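Local coordinates for protein Bug27 (Bordetella pertussis, PDB 2QPQ), which is a periplasmic solute-binding protein of the Bug family, a Venus flytrap that probably captures a small ligand for transport, at residues G166-D171 with A180-S185; P103-V108 with P189-G194; S50-A55 with R83-D88; S74-P79 with N227-L232. All coordinates share one frame; numbering follows the deposited sequence.

Interaction 1 of 4, residues G166-D171 with A180-S185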
loop_
_atom_site.group_PDB
_atom_site.type_symbol
_atom_site.label_atom_id
_atom_site.label_comp_id
_atom_site.label_asym_id
_atom_site.label_seq_id
_atom_site.Cartn_x
_atom_site.Cartn_y
_atom_site.Cartn_z
ATOM N N GLY A 166 -1.259 -0.950 13.170
ATOM C CA GLY A 166 -0.919 -0.928 14.598
ATOM C C GLY A 166 -1.869 -1.754 15.447
ATOM O O GLY A 166 -1.440 -2.668 16.173
ATOM N N PRO A 167 -3.181 -1.446 15.385
ATOM C CA PRO A 167 -4.132 -2.321 16.080
ATOM C C PRO A 167 -4.180 -3.799 15.630
ATOM O O PRO A 167 -4.336 -4.684 16.489
ATOM C CB PRO A 167 -5.475 -1.604 15.850
ATOM C CG PRO A 167 -5.040 -0.128 15.737
ATOM C CD PRO A 167 -3.882 -0.295 14.779
ATOM N N ALA A 168 -4.007 -4.079 14.335
ATOM C CA ALA A 168 -3.965 -5.481 13.871
ATOM C C ALA A 168 -2.804 -6.202 14.529
ATOM O O ALA A 168 -2.980 -7.267 15.096
ATOM C CB ALA A 168 -3.849 -5.567 12.356
ATOM N N LEU A 169 -1.621 -5.598 14.470
ATOM C CA LEU A 169 -0.460 -6.175 15.110
ATOM C C LEU A 169 -0.614 -6.405 16.613
ATOM O O LEU A 169 -0.186 -7.448 17.113
ATOM C CB LEU A 169 0.763 -5.310 14.825
ATOM C CG LEU A 169 1.379 -5.480 13.423
ATOM C CD1 LEU A 169 2.333 -4.282 13.150
ATOM C CD2 LEU A 169 2.080 -6.810 13.328
ATOM N N ASN A 170 -1.213 -5.458 17.350
ATOM C CA ASN A 170 -1.501 -5.676 18.755
ATOM C C ASN A 170 -2.296 -6.933 19.023
ATOM O O ASN A 170 -2.000 -7.672 19.978
ATOM C CB ASN A 170 -2.207 -4.467 19.380
ATOM C CG ASN A 170 -1.286 -3.313 19.554
ATOM O OD1 ASN A 170 -0.057 -3.468 19.437
ATOM N ND2 ASN A 170 -1.841 -2.143 19.824
ATOM N N ASP A 171 -3.303 -7.194 18.200
ATOM C CA ASP A 171 -4.121 -8.405 18.441
ATOM C C ASP A 171 -3.435 -9.735 18.045
ATOM O O ASP A 171 -3.697 -10.798 18.657
ATOM C CB ASP A 171 -5.459 -8.332 17.727
ATOM C CG ASP A 171 -6.575 -7.826 18.617
ATOM O OD1 ASP A 171 -6.315 -7.237 19.686
ATOM O OD2 ASP A 171 -7.729 -7.998 18.217
ATOM N N ALA A 180 -2.807 -12.267 10.840
ATOM C CA ALA A 180 -3.116 -10.999 10.189
ATOM C C ALA A 180 -2.273 -10.802 8.945
ATOM O O ALA A 180 -1.156 -11.327 8.804
ATOM C CB ALA A 180 -2.895 -9.779 11.178
ATOM N N VAL A 181 -2.801 -9.970 8.069
ATOM C CA VAL A 181 -2.046 -9.484 6.937
ATOM C C VAL A 181 -1.774 -7.996 7.131
ATOM O O VAL A 181 -2.696 -7.186 7.228
ATOM C CB VAL A 181 -2.812 -9.745 5.667
ATOM C CG1 VAL A 181 -1.998 -9.266 4.457
ATOM C CG2 VAL A 181 -3.120 -11.261 5.630
ATOM N N VAL A 182 -0.489 -7.645 7.225
ATOM C CA VAL A 182 -0.129 -6.264 7.466
ATOM C C VAL A 182 1.045 -5.925 6.539
ATOM O O VAL A 182 1.581 -6.797 5.856
ATOM C CB VAL A 182 0.178 -5.981 8.989
ATOM C CG1 VAL A 182 -1.058 -6.320 9.868
ATOM C CG2 VAL A 182 1.380 -6.784 9.469
ATOM N N THR A 183 1.459 -4.672 6.512
ATOM C CA THR A 183 2.612 -4.334 5.702
ATOM C C THR A 183 3.846 -4.945 6.348
ATOM O O THR A 183 3.960 -4.977 7.598
ATOM C CB THR A 183 2.817 -2.819 5.628
ATOM O OG1 THR A 183 3.054 -2.324 6.942
ATOM C CG2 THR A 183 1.609 -2.106 4.982
ATOM N N ALA A 184 4.760 -5.420 5.505
ATOM C CA ALA A 184 6.090 -5.842 5.951
ATOM C C ALA A 184 6.803 -4.835 6.873
ATOM O O ALA A 184 7.380 -5.205 7.894
ATOM C CB ALA A 184 6.963 -6.214 4.746
ATOM N N SER A 185 6.742 -3.562 6.534
ATOM C CA SER A 185 7.377 -2.499 7.317
ATOM C C SER A 185 6.886 -2.413 8.780
ATOM O O SER A 185 7.713 -2.269 9.699
ATOM C CB SER A 185 7.165 -1.161 6.611
ATOM O OG SER A 185 5.786 -1.055 6.273
#

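Interaction 2 of 4, residues P103-V108 with P189-G194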
loop_
_atom_site.group_PDB
_atom_site.type_symbol
_atom_site.label_atom_id
_atom_site.label_comp_id
_atom_site.label_asym_id
_atom_site.label_seq_id
_atom_site.Cartn_x
_atom_site.Cartn_y
_atom_site.Cartn_z
ATOM N N PRO A 103 5.879 -5.056 0.443
ATOM C CA PRO A 103 4.984 -6.202 0.430
ATOM C C PRO A 103 4.122 -6.265 1.708
ATOM O O PRO A 103 4.463 -5.665 2.745
ATOM C CB PRO A 103 5.948 -7.388 0.341
ATOM C CG PRO A 103 7.203 -6.900 1.014
ATOM C CD PRO A 103 7.301 -5.448 0.676
ATOM N N SER A 104 2.991 -6.959 1.621
ATOM C CA SER A 104 2.315 -7.438 2.833
ATOM C C SER A 104 2.894 -8.755 3.326
ATOM O O SER A 104 3.579 -9.476 2.593
ATOM C CB SER A 104 0.796 -7.541 2.641
ATOM O OG SER A 104 0.274 -6.257 2.281
ATOM N N VAL A 105 2.617 -9.057 4.588
ATOM C CA VAL A 105 3.087 -10.286 5.180
ATOM C C VAL A 105 1.985 -10.937 5.979
ATOM O O VAL A 105 1.226 -10.252 6.672
ATOM C CB VAL A 105 4.350 -10.021 6.022
ATOM C CG1 VAL A 105 4.026 -9.003 7.132
ATOM C CG2 VAL A 105 4.968 -11.339 6.516
ATOM N N PHE A 106 1.847 -12.255 5.810
ATOM C CA PHE A 106 0.975 -13.055 6.652
ATOM C C PHE A 106 1.741 -13.395 7.926
ATOM O O PHE A 106 2.726 -14.115 7.860
ATOM C CB PHE A 106 0.559 -14.334 5.923
ATOM C CG PHE A 106 -0.434 -14.112 4.814
ATOM C CD1 PHE A 106 -0.068 -13.408 3.680
ATOM C CD2 PHE A 106 -1.738 -14.593 4.918
ATOM C CE1 PHE A 106 -0.968 -13.190 2.640
ATOM C CE2 PHE A 106 -2.648 -14.408 3.885
ATOM C CZ PHE A 106 -2.265 -13.700 2.737
ATOM N N VAL A 107 1.304 -12.844 9.058
ATOM C CA VAL A 107 1.975 -13.053 10.352
ATOM C C VAL A 107 1.055 -13.758 11.366
ATOM O O VAL A 107 -0.196 -13.593 11.382
ATOM C CB VAL A 107 2.594 -11.729 10.944
ATOM C CG1 VAL A 107 3.650 -11.183 10.011
ATOM C CG2 VAL A 107 1.513 -10.608 11.160
ATOM N N VAL A 108 1.701 -14.559 12.196
ATOM C CA VAL A 108 1.033 -15.317 13.252
ATOM C C VAL A 108 1.808 -15.084 14.564
ATOM O O VAL A 108 2.982 -14.704 14.531
ATOM C CB VAL A 108 0.890 -16.871 12.907
ATOM C CG1 VAL A 108 0.022 -17.093 11.683
ATOM C CG2 VAL A 108 2.293 -17.610 12.769
ATOM N N PRO A 189 9.969 -5.334 12.610
ATOM C CA PRO A 189 10.588 -5.340 13.956
ATOM C C PRO A 189 10.143 -6.482 14.879
ATOM O O PRO A 189 10.943 -6.975 15.681
ATOM C CB PRO A 189 10.174 -3.990 14.568
ATOM C CG PRO A 189 9.687 -3.144 13.443
ATOM C CD PRO A 189 9.344 -4.036 12.285
ATOM N N PHE A 190 8.878 -6.887 14.779
ATOM C CA PHE A 190 8.316 -7.927 15.645
ATOM C C PHE A 190 8.733 -9.311 15.225
ATOM O O PHE A 190 8.924 -10.207 16.076
ATOM C CB PHE A 190 6.778 -7.801 15.696
ATOM C CG PHE A 190 6.338 -6.469 16.197
ATOM C CD1 PHE A 190 6.395 -6.180 17.561
ATOM C CD2 PHE A 190 5.955 -5.478 15.313
ATOM C CE1 PHE A 190 6.030 -4.936 18.035
ATOM C CE2 PHE A 190 5.573 -4.218 15.783
ATOM C CZ PHE A 190 5.629 -3.947 17.127
ATOM N N ILE A 191 8.881 -9.470 13.916
ATOM C CA ILE A 191 9.313 -10.728 13.334
ATOM C C ILE A 191 10.786 -10.962 13.739
ATOM O O ILE A 191 11.105 -12.040 14.237
ATOM C CB ILE A 191 9.148 -10.755 11.825
ATOM C CG1 ILE A 191 7.664 -10.693 11.447
ATOM C CG2 ILE A 191 9.791 -12.043 11.228
ATOM C CD1 ILE A 191 7.433 -10.453 9.976
ATOM N N LYS A 192 11.629 -9.938 13.605
ATOM C CA LYS A 192 13.052 -10.044 14.056
ATOM C C LYS A 192 13.184 -10.366 15.546
ATOM O O LYS A 192 14.043 -11.187 15.957
ATOM C CB LYS A 192 13.809 -8.749 13.751
ATOM C CG LYS A 192 13.812 -8.323 12.282
ATOM C CD LYS A 192 14.656 -9.221 11.408
ATOM C CE LYS A 192 15.010 -8.558 10.067
ATOM N NZ LYS A 192 15.855 -9.475 9.211
ATOM N N ALA A 193 12.351 -9.708 16.354
ATOM C CA ALA A 193 12.250 -9.934 17.802
ATOM C C ALA A 193 11.709 -11.320 18.178
ATOM O O ALA A 193 11.761 -11.714 19.352
ATOM C CB ALA A 193 11.396 -8.849 18.442
ATOM N N GLY A 194 11.204 -12.057 17.187
ATOM C CA GLY A 194 10.576 -13.359 17.387
ATOM C C GLY A 194 9.246 -13.314 18.134
ATOM O O GLY A 194 8.795 -14.319 18.707
#

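Interaction 3 of 4, residues S50-A55 with R83-D88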
loop_
_atom_site.group_PDB
_atom_site.type_symbol
_atom_site.label_atom_id
_atom_site.label_comp_id
_atom_site.label_asym_id
_atom_site.label_seq_id
_atom_site.Cartn_x
_atom_site.Cartn_y
_atom_site.Cartn_z
ATOM N N SER A 50 -11.076 6.550 3.022
ATOM C CA SER A 50 -9.958 5.791 2.427
ATOM C C SER A 50 -9.130 6.599 1.414
ATOM O O SER A 50 -8.549 6.041 0.505
ATOM C CB SER A 50 -10.481 4.494 1.795
ATOM O OG SER A 50 -11.215 3.756 2.767
ATOM N N GLY A 51 -9.083 7.912 1.591
ATOM C CA GLY A 51 -8.289 8.765 0.741
ATOM C C GLY A 51 -9.148 9.504 -0.277
ATOM O O GLY A 51 -8.641 10.345 -1.016
ATOM N N ASN A 52 -10.436 9.203 -0.335
ATOM C CA ASN A 52 -11.300 9.840 -1.367
ATOM C C ASN A 52 -11.460 11.334 -1.158
ATOM O O ASN A 52 -11.614 12.110 -2.127
ATOM C CB ASN A 52 -12.662 9.141 -1.422
ATOM C CG ASN A 52 -12.581 7.761 -1.998
ATOM O OD1 ASN A 52 -11.641 7.420 -2.717
ATOM N ND2 ASN A 52 -13.592 6.956 -1.731
ATOM N N VAL A 53 -11.394 11.762 0.105
ATOM C CA VAL A 53 -11.574 13.189 0.392
ATOM C C VAL A 53 -10.375 13.909 -0.203
ATOM O O VAL A 53 -10.535 14.879 -0.943
ATOM C CB VAL A 53 -11.755 13.492 1.903
ATOM C CG1 VAL A 53 -11.618 15.029 2.251
ATOM C CG2 VAL A 53 -13.110 12.911 2.416
ATOM N N GLY A 54 -9.182 13.422 0.117
ATOM C CA GLY A 54 -7.959 14.027 -0.415
ATOM C C GLY A 54 -7.905 13.955 -1.937
ATOM O O GLY A 54 -7.476 14.909 -2.579
ATOM N N ALA A 55 -8.319 12.818 -2.507
ATOM C CA ALA A 55 -8.313 12.653 -3.953
ATOM C C ALA A 55 -9.250 13.676 -4.624
ATOM O O ALA A 55 -8.860 14.346 -5.571
ATOM C CB ALA A 55 -8.678 11.178 -4.368
ATOM N N ARG A 83 -19.309 2.819 -4.080
ATOM C CA ARG A 83 -20.494 2.793 -4.968
ATOM C C ARG A 83 -20.516 3.990 -5.914
ATOM O O ARG A 83 -20.791 3.837 -7.113
ATOM C CB ARG A 83 -21.801 2.701 -4.151
ATOM C CG ARG A 83 -21.899 1.403 -3.301
ATOM C CD ARG A 83 -23.191 1.295 -2.423
ATOM N NE ARG A 83 -23.114 0.122 -1.534
ATOM C CZ ARG A 83 -23.417 -1.119 -1.912
ATOM N NH1 ARG A 83 -23.825 -1.347 -3.152
ATOM N NH2 ARG A 83 -23.296 -2.130 -1.061
ATOM N N ASN A 84 -20.167 5.167 -5.395
ATOM C CA ASN A 84 -20.263 6.412 -6.167
ATOM C C ASN A 84 -19.040 7.305 -5.974
ATOM O O ASN A 84 -19.119 8.355 -5.321
ATOM C CB ASN A 84 -21.511 7.211 -5.783
ATOM C CG ASN A 84 -22.804 6.430 -5.950
ATOM O OD1 ASN A 84 -23.417 5.998 -4.955
ATOM N ND2 ASN A 84 -23.246 6.266 -7.198
ATOM N N LEU A 85 -17.907 6.891 -6.526
ATOM C CA LEU A 85 -16.679 7.700 -6.432
ATOM C C LEU A 85 -16.904 9.052 -7.064
ATOM O O LEU A 85 -17.352 9.122 -8.187
ATOM C CB LEU A 85 -15.557 6.974 -7.168
ATOM C CG LEU A 85 -14.117 7.043 -6.700
ATOM C CD1 LEU A 85 -14.015 6.520 -5.317
ATOM C CD2 LEU A 85 -13.268 6.256 -7.677
ATOM N N PRO A 86 -16.546 10.139 -6.357
ATOM C CA PRO A 86 -16.819 11.515 -6.770
ATOM C C PRO A 86 -15.815 12.100 -7.797
ATOM O O PRO A 86 -15.721 13.332 -7.963
ATOM C CB PRO A 86 -16.749 12.271 -5.448
ATOM C CG PRO A 86 -15.702 11.514 -4.650
ATOM C CD PRO A 86 -15.800 10.070 -5.084
ATOM N N PHE A 87 -15.092 11.225 -8.498
ATOM C CA PHE A 87 -14.109 11.627 -9.503
ATOM C C PHE A 87 -13.859 10.443 -10.421
ATOM O O PHE A 87 -14.288 9.319 -10.145
ATOM C CB PHE A 87 -12.791 12.101 -8.871
ATOM C CG PHE A 87 -12.284 11.186 -7.772
ATOM C CD1 PHE A 87 -11.636 9.982 -8.092
ATOM C CD2 PHE A 87 -12.470 11.515 -6.451
ATOM C CE1 PHE A 87 -11.160 9.129 -7.068
ATOM C CE2 PHE A 87 -12.024 10.645 -5.429
ATOM C CZ PHE A 87 -11.388 9.458 -5.760
ATOM N N ASP A 88 -13.170 10.698 -11.518
ATOM C CA ASP A 88 -12.764 9.625 -12.432
ATOM C C ASP A 88 -11.321 9.297 -12.042
ATOM O O ASP A 88 -10.424 10.096 -12.272
ATOM C CB ASP A 88 -12.824 10.107 -13.864
ATOM C CG ASP A 88 -12.460 9.018 -14.876
ATOM O OD1 ASP A 88 -11.692 8.074 -14.588
ATOM O OD2 ASP A 88 -12.925 9.115 -16.015
#

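Interaction 4 of 4, residues S74-P79 with N227-L232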
loop_
_atom_site.group_PDB
_atom_site.type_symbol
_atom_site.label_atom_id
_atom_site.label_comp_id
_atom_site.label_asym_id
_atom_site.label_seq_id
_atom_site.Cartn_x
_atom_site.Cartn_y
_atom_site.Cartn_z
ATOM N N SER A 74 -4.153 1.487 -2.277
ATOM C CA SER A 74 -5.533 1.778 -1.880
ATOM C C SER A 74 -6.247 2.640 -2.914
ATOM O O SER A 74 -7.413 2.422 -3.206
ATOM C CB SER A 74 -5.572 2.506 -0.526
ATOM O OG SER A 74 -5.112 1.683 0.562
ATOM N N PHE A 75 -5.544 3.630 -3.469
ATOM C CA PHE A 75 -6.119 4.474 -4.525
ATOM C C PHE A 75 -6.680 3.611 -5.672
ATOM O O PHE A 75 -7.737 3.923 -6.262
ATOM C CB PHE A 75 -5.062 5.480 -5.040
ATOM C CG PHE A 75 -5.554 6.366 -6.167
ATOM C CD1 PHE A 75 -6.105 7.623 -5.886
ATOM C CD2 PHE A 75 -5.498 5.930 -7.504
ATOM C CE1 PHE A 75 -6.564 8.481 -6.949
ATOM C CE2 PHE A 75 -5.997 6.766 -8.570
ATOM C CZ PHE A 75 -6.485 8.065 -8.251
ATOM N N ALA A 76 -5.960 2.558 -6.040
ATOM C CA ALA A 76 -6.429 1.678 -7.130
ATOM C C ALA A 76 -7.532 0.718 -6.683
ATOM O O ALA A 76 -8.250 0.172 -7.528
ATOM C CB ALA A 76 -5.270 0.925 -7.771
ATOM N N VAL A 77 -7.647 0.483 -5.368
ATOM C CA VAL A 77 -8.708 -0.376 -4.829
ATOM C C VAL A 77 -10.045 0.351 -4.764
ATOM O O VAL A 77 -11.121 -0.240 -4.981
ATOM C CB VAL A 77 -8.370 -0.905 -3.400
ATOM C CG1 VAL A 77 -9.515 -1.787 -2.853
ATOM C CG2 VAL A 77 -7.062 -1.701 -3.410
ATOM N N ASN A 78 -9.980 1.638 -4.480
ATOM C CA ASN A 78 -11.189 2.411 -4.218
ATOM C C ASN A 78 -12.268 2.431 -5.300
ATOM O O ASN A 78 -13.459 2.393 -4.951
ATOM C CB ASN A 78 -10.828 3.837 -3.775
ATOM C CG ASN A 78 -10.261 3.901 -2.362
ATOM O OD1 ASN A 78 -9.763 4.937 -1.942
ATOM N ND2 ASN A 78 -10.341 2.821 -1.638
ATOM N N PRO A 79 -11.888 2.524 -6.600
ATOM C CA PRO A 79 -12.935 2.566 -7.602
ATOM C C PRO A 79 -13.841 1.324 -7.575
ATOM O O PRO A 79 -15.019 1.472 -7.838
ATOM C CB PRO A 79 -12.152 2.714 -8.931
ATOM C CG PRO A 79 -10.845 3.395 -8.477
ATOM C CD PRO A 79 -10.556 2.662 -7.226
ATOM N N ASN A 227 1.918 -6.335 -4.334
ATOM C CA ASN A 227 2.870 -5.392 -3.776
ATOM C C ASN A 227 2.284 -3.967 -3.749
ATOM O O ASN A 227 1.828 -3.472 -4.765
ATOM C CB ASN A 227 4.164 -5.454 -4.608
ATOM C CG ASN A 227 5.416 -5.205 -3.792
ATOM O OD1 ASN A 227 5.367 -4.748 -2.653
ATOM N ND2 ASN A 227 6.561 -5.437 -4.410
ATOM N N GLN A 228 2.295 -3.324 -2.585
ATOM C CA GLN A 228 1.741 -1.985 -2.462
ATOM C C GLN A 228 2.757 -0.922 -2.878
ATOM O O GLN A 228 3.843 -0.859 -2.348
ATOM C CB GLN A 228 1.305 -1.740 -1.031
ATOM C CG GLN A 228 0.765 -0.346 -0.691
ATOM C CD GLN A 228 0.156 -0.353 0.693
ATOM O OE1 GLN A 228 -0.661 -1.208 0.984
ATOM N NE2 GLN A 228 0.589 0.539 1.561
ATOM N N TRP A 229 2.365 -0.089 -3.815
ATOM C CA TRP A 229 3.162 1.066 -4.264
ATOM C C TRP A 229 2.717 2.301 -3.530
ATOM O O TRP A 229 1.632 2.330 -2.900
ATOM C CB TRP A 229 3.053 1.268 -5.793
ATOM C CG TRP A 229 1.680 1.056 -6.449
ATOM C CD1 TRP A 229 1.302 -0.028 -7.207
ATOM C CD2 TRP A 229 0.559 1.973 -6.490
ATOM N NE1 TRP A 229 0.027 0.151 -7.674
ATOM C CE2 TRP A 229 -0.451 1.357 -7.250
ATOM C CE3 TRP A 229 0.306 3.234 -5.922
ATOM C CZ2 TRP A 229 -1.725 1.970 -7.504
ATOM C CZ3 TRP A 229 -0.984 3.846 -6.166
ATOM C CH2 TRP A 229 -1.975 3.179 -6.943
ATOM N N HIS A 230 3.561 3.325 -3.619
ATOM C CA HIS A 230 3.415 4.573 -2.880
ATOM C C HIS A 230 3.973 5.625 -3.811
ATOM O O HIS A 230 5.134 5.543 -4.222
ATOM C CB HIS A 230 4.243 4.596 -1.594
ATOM C CG HIS A 230 3.938 3.475 -0.651
ATOM N ND1 HIS A 230 4.470 2.213 -0.812
ATOM C CD2 HIS A 230 3.171 3.425 0.467
ATOM C CE1 HIS A 230 4.005 1.420 0.141
ATOM N NE2 HIS A 230 3.233 2.133 0.940
ATOM N N GLY A 231 3.160 6.614 -4.154
ATOM C CA GLY A 231 3.649 7.614 -5.066
ATOM C C GLY A 231 2.816 8.840 -5.037
ATOM O O GLY A 231 1.954 8.999 -4.149
ATOM N N LEU A 232 3.112 9.719 -6.011
ATOM C CA LEU A 232 2.509 11.015 -6.101
ATOM C C LEU A 232 1.812 11.129 -7.445
ATOM O O LEU A 232 2.378 10.736 -8.505
ATOM C CB LEU A 232 3.606 12.115 -5.949
ATOM C CG LEU A 232 4.094 12.238 -4.470
ATOM C CD1 LEU A 232 5.455 12.894 -4.342
ATOM C CD2 LEU A 232 3.086 12.999 -3.605
#

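Interaction 1 of 4, residues G166-D171 with A180-S185
Val182 faces the helical segment 166-171 with both of its methyls, and each branch finds a different partner. With CG1 beside the backbone N (chi1 -59°), the two branches diverge across the helix surface. CG1 lies 3.8 Å from CB of Ala168, while CG2, lodged between the backbone N and the carbonyl carbon, lies 3.9 Å from CD2 of Leu169. The leucine and valine side chains meet at a slant. Leu169 does not aim its CB at the strand; its CG sits beside its own backbone N (chi1 -78°), and the second torsion extends CD1 away from CA and leaves CD2, the folded-back branch, against the valine. Ala168 points its CB toward the strand, and this single methyl comes within 4.5 Å of CB of Ala180, a looser contact. Two alanines suit this end because small side chains let the helix come near: the axes of helix 166-171 and strand 180-183 approach to 8.8 Å, with their directions 137° apart. The interface is buried and apolar, so the contact rests on close packing of methyl groups. Helix 165-173, starting at disulfide-bonded Cys165, thus covers one side of strand 180-183, where Val182 also touches Cys136, the other half of that disulfide. On the strand's far side Val181 meets helix 141-153, while strands 93-109 and 132-135 flank it, antiparallel and parallel respectively.

Interaction 2 of 4, residues P103-V108 with P189-G194
No flat group takes part where Val105 and Val107 meet Ile191; the neighbouring rings turn elsewhere, Phe106 toward Val181 and Thr202, and Phe190 onto Leu196. The contact is instead made by aliphatic branches, and Ile191 contributes just the tip of its longer one. Its CD1 lies 3.9 Å from CG1 of Val107 and 4.3 Å from CG2 of Val105, two residues that alternate with Phe106 along the strand and so share a face. The isoleucine's CG1 stands beside its backbone N (chi1 -66°), and a nearly extended second torsion of 169° sends CD1 out from the helix to the strand. It crosses the Val107 side chain at about a right angle. Reach matters here, because the nearest CA atoms, those of Val107 and Ile191, are still 8.3 Å apart; beta-branched valines suit the strand, and the longer isoleucine closes the distance. Just beyond it, Gly194 adopts a positive phi in a Schellman motif that ends the helix. Helix 184-192 packs on strand 93-109, with Ala187 against both valines, while Ala198 of the adjacent antiparallel strand 196-201 touches Val105 and Ile191 alike.

Interaction 3 of 4, residues S50-A55 with R83-D88
Apolar contact is closest where CB of Ala55 meets the far end of the Phe87 ring, 3.5 Å from CZ and 3.6 Å from CE2. The small methyl of alanine leaves room for an aromatic ring to come this near the helix. Phe87 has its CG between the backbone N and the carbonyl carbon (chi1 46°), a setting that directs the ring at helix 52-59. Leu85, two residues earlier, folds back on the same ring: its CG sits 3.6 Å above one face, displaced toward the rim.

Contacts of mixed polarity come from Asn52. Its backbone O lies near the plane of the Phe87 ring, 3.6 Å from CE2 at the edge. Its flat amide crosses the ring steeply, the planes 73° apart, and leans on CD1 of Leu85, which is 3.8 Å from the amide carbon CG. Asn78 and Phe82 touch the same asparagine side chain.

Beyond the pair, Phe93 stacks edge-to-face with Phe87. Gly51 takes the N-cap position with a phi of 103°, where a CB would crowd the carbonyl O of Ser50, so glycine fits.

The chemistry is therefore one of fit rather than directional bonding. A carbonyl oxygen at an aromatic edge should be mildly favourable, since the ring hydrogens carry slight positive charge, and the contact between loop 83-88 and the first turn probably rests chiefly on dispersion.

Interaction 4 of 4, residues S74-P79 with N227-L232
Trp229 reaches from its strand to helix 74-81 with the six-membered part of its indole, whose CZ2 lies 3.7 Å from CB of Ala76. CH2 is the other point of touch, 4.1 Å from the same CB and 4.3 Å from CB of Phe75. Both methyl and methylene approach the indole obliquely. A small alanine suits the place, since the large indole needs room beside the helix; Phe75 comes nearest with its CB, while its ring makes an edge-to-face stack with Phe93. The tryptophan's CG lies between its backbone N and carbonyl carbon (chi1 40°), which swings the indole out from the strand.

In the second shell, NE1 of Trp229 gives its hydrogen bond to Asp285 OD2, and Phe278 packs edge-to-face with the indole; both belong to helix 275-296, which also supplies Met281. The backbone N of Trp229 bonds to Ser73 OG, just ahead of helix 74-81. One residue earlier on the strand, Gln228 binds Gln142 through OE1 and, through NE2, a citrate probably from the crystallisation liquor. Strand 227-235 pairs with both 67-72 and 93-109; with a citrate bound beside it, this is consistent with the interlobe hinge and cleft of a Venus flytrap binding protein.

In the fold
Interactions 1 and 2 share helix 184-192, their centres about 8 Å apart: strands 180-183 and 93-109 are neighbours in the sheet, probably joined by hydrogen bonds from Val105 N to Val182 O and from Ala184 N to Pro103 O, both 2.8 Å. Interactions 3 and 4, their centres about 13 Å apart, meet through helix 74-81, where Leu85 CD2 lies 3.7 Å from Pro79 CA. Interactions 2 and 3 sit on opposite sides of the chain's centre, their centres about 32 Å apart, consistent with separate lobes. Strand 227-235, antiparallel to strand 93-109, connects the two groups. Interaction 4, about 6 Å from the chain's centre, includes Gln228, which hydrogen-bonds a citrate probably from the crystallisation liquor.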